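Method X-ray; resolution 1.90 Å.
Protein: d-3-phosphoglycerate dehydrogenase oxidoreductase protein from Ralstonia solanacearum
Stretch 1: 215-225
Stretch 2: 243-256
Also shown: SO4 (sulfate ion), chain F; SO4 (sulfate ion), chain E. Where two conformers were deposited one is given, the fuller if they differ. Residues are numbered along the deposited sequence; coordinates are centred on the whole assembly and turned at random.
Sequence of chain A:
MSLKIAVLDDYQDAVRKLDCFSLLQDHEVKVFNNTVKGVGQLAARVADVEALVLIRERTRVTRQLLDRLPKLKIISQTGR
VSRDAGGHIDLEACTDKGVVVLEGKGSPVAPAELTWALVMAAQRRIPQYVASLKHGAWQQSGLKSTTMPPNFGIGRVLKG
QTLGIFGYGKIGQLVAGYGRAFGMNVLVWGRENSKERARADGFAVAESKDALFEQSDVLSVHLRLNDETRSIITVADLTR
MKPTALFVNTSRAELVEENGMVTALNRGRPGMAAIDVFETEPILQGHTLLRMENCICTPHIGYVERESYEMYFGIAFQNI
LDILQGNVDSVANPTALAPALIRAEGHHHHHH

Stretch 1 215-225: QSDVLSVHLRL
Stretch 2 243-256: PTALFVNTSRAELV

How does stretch 2 come alongside stretch 1? Pro243 lies beyond reach, and Thr244 (chi1 p, phi/psi -102/2) makes its link through solvent: one water lies 2.7 Å from Thr244 OG1 and donates to Asp217 OD1 at 2.8 Å. Ala245 then extends (-77/147); its CB, pointing sideways, lies 3.8 Å from Ser216 O, and its CA lies 3.4 Å from Asp217 O, a CA-H...O contact. Ser216 (-73/135) has just left a helix, and Asp217 (-83/-31, chi1 m) has its CA-to-CB bond directed away, while its carbonyl faces stretch 2.

What joins the two strands? Strands 218-221 and 246-249 run parallel, their axes 16° apart and 4.8 Å at closest approach, with phi near -95 to -140 and psi near 100 to 135. Val218 pairs with Leu246 (CA-CA 4.7 Å), Leu219 with Phe247 (5.1 Å) and Ser220 with Val248 (4.5 Å). Leu246 N donates to Asp217 O (2.9 Å) and Leu246 O accepts from Leu219 N (2.8 Å); two residues on, Val248 N donates to Leu219 O (2.7 Å) and Val248 O accepts from Val221 N (3.0 Å). This alternation leaves Leu246 and Val248 carrying the ladder on stretch 2.

Which side chains fill the two faces? Leu246 (chi1 t, chi2 p) and Val248 (t) share a face with Val218 (t) and Ser220 (t): Leu246 CD2 lies 4.1 Å from Val218 CG2, and Val248 CG2 4.3 Å from Val218 CG1. Buried branched side chains suit this packing, while the compact Ser220 places OG 3.8 Å from Val248 CB. On the other face, Phe247 (chi1 t, chi2 74°) reaches back to stretch 1, its CE1 3.5 Å from Val221 CG2 and 4.2 Å from Leu219 CD2; Leu219 (t, t) and Val221 (t) are buried there.

What takes over as the strand ends? Asn249 (chi1 t, chi2 10°) braces the turn, OD1 accepting from Ser251 N (2.9 Å) and ND2 donating to Arg252 O (3.0 Å). At Thr250 (-107/19, chi1 p), a water accepts from Thr250 N (2.9 Å) and donates to Val221 O (2.7 Å), bridging the widening gap. Ser251 (-95/-88, chi1 m) points toward stretch 1; its OG donates to Val221 O at 2.7 Å and accepts a weak bond from Leu223 N at 3.3 Å, a double role suited to a short hydroxyl.

How is the far end closed? Arg252 (chi1 to chi3 all m) lays one guanidinium face against Leu225 (chi1 t, chi2 p), with CZ 3.7 Å from Leu225 CD2, and its NH2 forms a salt bridge to Glu254 OE2 (3.3 Å). Ala253 faces away and begins the 3-10 segment 253-255, which presents Leu255 (m, t) toward stretch 1. Leu255 CD1 meets Val221 CG1 (3.7 Å) and Leu223 CB (3.9 Å), while Leu255 CD2 meets Leu225 CD1 (3.8 Å). Val256 makes no contact; the stretches together bury 841 Å².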

# COMPACT_ATOMS: atom_id res chain seq x y z
N GLN A 215 -6.05 -15.96 -16.31
CA GLN A 215 -7.21 -15.54 -15.51
C GLN A 215 -6.98 -14.50 -14.42
O GLN A 215 -7.91 -13.78 -14.05
CB GLN A 215 -7.84 -16.76 -14.86
CG GLN A 215 -8.59 -17.68 -15.82
CD GLN A 215 -9.17 -18.87 -15.07
OE1 GLN A 215 -10.35 -18.88 -14.73
NE2 GLN A 215 -8.31 -19.83 -14.74
N SER A 216 -5.76 -14.42 -13.88
CA SER A 216 -5.50 -13.57 -12.71
C SER A 216 -5.49 -12.09 -13.04
O SER A 216 -4.88 -11.67 -14.02
CB SER A 216 -4.16 -13.94 -12.07
OG SER A 216 -4.14 -15.29 -11.67
N ASP A 217 -6.16 -11.30 -12.22
CA ASP A 217 -6.04 -9.84 -12.31
C ASP A 217 -4.79 -9.40 -11.54
O ASP A 217 -4.15 -8.41 -11.88
CB ASP A 217 -7.31 -9.17 -11.77
CG ASP A 217 -8.54 -9.54 -12.59
OD1 ASP A 217 -8.63 -9.13 -13.77
OD2 ASP A 217 -9.43 -10.25 -12.06
N VAL A 218 -4.47 -10.15 -10.50
CA VAL A 218 -3.25 -9.97 -9.72
C VAL A 218 -2.66 -11.37 -9.59
O VAL A 218 -3.35 -12.32 -9.22
CB VAL A 218 -3.58 -9.35 -8.31
CG1 VAL A 218 -2.37 -9.38 -7.38
CG2 VAL A 218 -4.14 -7.91 -8.44
N LEU A 219 -1.39 -11.51 -9.94
CA LEU A 219 -0.72 -12.79 -9.78
C LEU A 219 0.50 -12.61 -8.90
O LEU A 219 1.41 -11.83 -9.20
CB LEU A 219 -0.35 -13.40 -11.14
CG LEU A 219 0.08 -14.88 -11.15
CD1 LEU A 219 -0.19 -15.47 -12.52
CD2 LEU A 219 1.55 -15.13 -10.74
N SER A 220 0.53 -13.34 -7.80
CA SER A 220 1.63 -13.18 -6.88
C SER A 220 2.37 -14.48 -6.70
O SER A 220 1.75 -15.54 -6.47
CB SER A 220 1.17 -12.61 -5.55
OG SER A 220 2.29 -12.36 -4.73
N VAL A 221 3.70 -14.37 -6.79
CA VAL A 221 4.63 -15.53 -6.73
C VAL A 221 5.25 -15.79 -5.35
O VAL A 221 5.92 -14.93 -4.78
CB VAL A 221 5.79 -15.36 -7.78
CG1 VAL A 221 6.60 -16.63 -7.87
CG2 VAL A 221 5.21 -15.07 -9.11
N HIS A 222 5.00 -17.00 -4.82
CA HIS A 222 5.54 -17.39 -3.52
C HIS A 222 6.26 -18.74 -3.53
O HIS A 222 5.77 -19.72 -2.97
CB HIS A 222 4.43 -17.36 -2.51
CG HIS A 222 3.79 -16.02 -2.42
ND1 HIS A 222 4.39 -14.95 -1.80
CD2 HIS A 222 2.64 -15.54 -2.96
CE1 HIS A 222 3.63 -13.89 -1.92
NE2 HIS A 222 2.56 -14.22 -2.63
N LEU A 223 7.43 -18.75 -4.15
CA LEU A 223 8.21 -19.98 -4.33
C LEU A 223 9.61 -19.76 -3.80
O LEU A 223 10.14 -18.65 -3.88
CB LEU A 223 8.31 -20.33 -5.82
CG LEU A 223 7.03 -20.60 -6.62
CD1 LEU A 223 7.33 -20.66 -8.11
CD2 LEU A 223 6.39 -21.91 -6.14
N ARG A 224 10.20 -20.81 -3.24
CA ARG A 224 11.61 -20.81 -2.89
C ARG A 224 12.38 -21.09 -4.17
O ARG A 224 11.88 -21.80 -5.07
CB ARG A 224 11.91 -21.88 -1.83
CG ARG A 224 11.20 -21.66 -0.47
CD ARG A 224 12.00 -20.75 0.47
NE ARG A 224 11.17 -20.18 1.54
CZ ARG A 224 11.53 -19.17 2.34
NH1 ARG A 224 10.68 -18.75 3.27
NH2 ARG A 224 12.72 -18.58 2.24
N LEU A 225 13.57 -20.50 -4.26
CA LEU A 225 14.45 -20.69 -5.42
C LEU A 225 15.29 -21.96 -5.27
O LEU A 225 16.01 -22.12 -4.28
CB LEU A 225 15.36 -19.49 -5.64
CG LEU A 225 16.19 -19.49 -6.93
CD1 LEU A 225 15.32 -19.59 -8.16
CD2 LEU A 225 17.08 -18.26 -7.00
N PRO A 243 -3.74 -7.50 -20.37
CA PRO A 243 -3.15 -6.16 -20.47
C PRO A 243 -3.37 -5.27 -19.24
O PRO A 243 -2.65 -4.30 -19.09
CB PRO A 243 -3.87 -5.54 -21.67
CG PRO A 243 -4.34 -6.70 -22.45
CD PRO A 243 -4.72 -7.73 -21.45
N THR A 244 -4.35 -5.58 -18.40
CA THR A 244 -4.62 -4.82 -17.18
C THR A 244 -4.10 -5.51 -15.89
O THR A 244 -4.32 -5.01 -14.76
CB THR A 244 -6.14 -4.68 -16.97
OG1 THR A 244 -6.74 -5.99 -17.07
CG2 THR A 244 -6.75 -3.73 -18.00
N ALA A 245 -3.44 -6.65 -16.08
CA ALA A 245 -3.00 -7.50 -15.00
C ALA A 245 -1.75 -7.01 -14.28
O ALA A 245 -0.88 -6.36 -14.87
CB ALA A 245 -2.79 -8.92 -15.50
N LEU A 246 -1.71 -7.30 -12.98
CA LEU A 246 -0.54 -7.01 -12.13
C LEU A 246 0.26 -8.27 -11.75
O LEU A 246 -0.27 -9.25 -11.20
CB LEU A 246 -0.98 -6.20 -10.91
CG LEU A 246 0.03 -6.07 -9.76
CD1 LEU A 246 1.11 -5.08 -10.16
CD2 LEU A 246 -0.69 -5.64 -8.45
N PHE A 247 1.55 -8.25 -12.05
CA PHE A 247 2.45 -9.32 -11.64
C PHE A 247 3.24 -8.92 -10.40
O PHE A 247 3.93 -7.91 -10.41
CB PHE A 247 3.42 -9.67 -12.77
CG PHE A 247 4.41 -10.74 -12.40
CD1 PHE A 247 4.02 -12.08 -12.31
CD2 PHE A 247 5.73 -10.42 -12.13
CE1 PHE A 247 4.94 -13.06 -11.98
CE2 PHE A 247 6.65 -11.40 -11.79
CZ PHE A 247 6.25 -12.72 -11.72
N VAL A 248 3.14 -9.70 -9.31
CA VAL A 248 3.85 -9.40 -8.06
C VAL A 248 4.90 -10.46 -7.75
O VAL A 248 4.62 -11.66 -7.77
CB VAL A 248 2.87 -9.23 -6.83
CG1 VAL A 248 3.62 -8.81 -5.57
CG2 VAL A 248 1.75 -8.22 -7.13
N ASN A 249 6.12 -10.02 -7.45
CA ASN A 249 7.17 -10.95 -7.05
C ASN A 249 7.97 -10.40 -5.88
O ASN A 249 8.86 -9.57 -6.06
CB ASN A 249 8.10 -11.29 -8.24
CG ASN A 249 9.11 -12.39 -7.90
OD1 ASN A 249 9.03 -13.04 -6.86
ND2 ASN A 249 10.07 -12.59 -8.78
N THR A 250 7.67 -10.90 -4.69
CA THR A 250 8.48 -10.62 -3.53
C THR A 250 9.31 -11.84 -3.11
O THR A 250 9.79 -11.90 -1.98
CB THR A 250 7.59 -10.19 -2.34
OG1 THR A 250 6.73 -11.28 -2.01
CG2 THR A 250 6.71 -9.00 -2.72
N SER A 251 9.50 -12.80 -4.00
CA SER A 251 10.22 -14.03 -3.66
C SER A 251 11.70 -13.96 -4.04
O SER A 251 12.55 -13.60 -3.21
CB SER A 251 9.54 -15.24 -4.28
OG SER A 251 8.32 -15.57 -3.61
N ARG A 252 12.00 -14.35 -5.28
CA ARG A 252 13.36 -14.25 -5.82
C ARG A 252 13.25 -13.86 -7.29
O ARG A 252 12.34 -14.32 -8.00
CB ARG A 252 14.13 -15.58 -5.68
CG ARG A 252 14.59 -15.99 -4.26
CD ARG A 252 15.66 -15.06 -3.66
NE ARG A 252 16.87 -14.97 -4.49
CZ ARG A 252 17.92 -15.78 -4.41
NH1 ARG A 252 17.94 -16.78 -3.54
NH2 ARG A 252 18.97 -15.59 -5.22
N ALA A 253 14.16 -13.00 -7.75
CA ALA A 253 14.15 -12.53 -9.16
C ALA A 253 14.34 -13.63 -10.21
O ALA A 253 13.76 -13.59 -11.30
CB ALA A 253 15.20 -11.44 -9.35
N GLU A 254 15.13 -14.62 -9.84
CA GLU A 254 15.57 -15.67 -10.76
C GLU A 254 14.50 -16.74 -10.98
O GLU A 254 14.68 -17.64 -11.81
CB GLU A 254 16.88 -16.29 -10.26
CG GLU A 254 18.06 -15.30 -10.16
CD GLU A 254 18.23 -14.65 -8.77
OE1 GLU A 254 19.34 -14.12 -8.53
OE2 GLU A 254 17.29 -14.63 -7.93
N LEU A 255 13.39 -16.64 -10.26
CA LEU A 255 12.18 -17.41 -10.59
C LEU A 255 11.63 -17.09 -11.98
O LEU A 255 10.98 -17.93 -12.58
CB LEU A 255 11.08 -17.18 -9.57
CG LEU A 255 11.33 -17.63 -8.13
CD1 LEU A 255 10.17 -17.22 -7.24
CD2 LEU A 255 11.53 -19.13 -8.06
N VAL A 256 11.85 -15.87 -12.46
CA VAL A 256 11.47 -15.48 -13.81
C VAL A 256 12.74 -15.56 -14.65
O VAL A 256 13.80 -15.13 -14.21
CB VAL A 256 10.91 -14.03 -13.87
CG1 VAL A 256 10.44 -13.68 -15.29
CG2 VAL A 256 9.77 -13.85 -12.88
S SO4 F . 7.54 -20.57 2.60
O1 SO4 F . 8.25 -19.90 3.68
O2 SO4 F . 8.47 -21.09 1.58
O3 SO4 F . 6.82 -21.71 3.20
O4 SO4 F . 6.63 -19.62 1.95
S SO4 E . 13.64 -17.13 6.24
O1 SO4 E . 14.24 -15.84 6.49
O2 SO4 E . 14.33 -18.15 7.01
O3 SO4 E . 12.24 -17.10 6.63
O4 SO4 E . 13.76 -17.40 4.81
O HOH W 1 -6.87 -7.20 -14.66
O HOH W 2 -5.27 -5.88 -12.53
O HOH W 3 5.19 -12.32 -4.64
O HOH W 4 7.25 -15.41 -1.12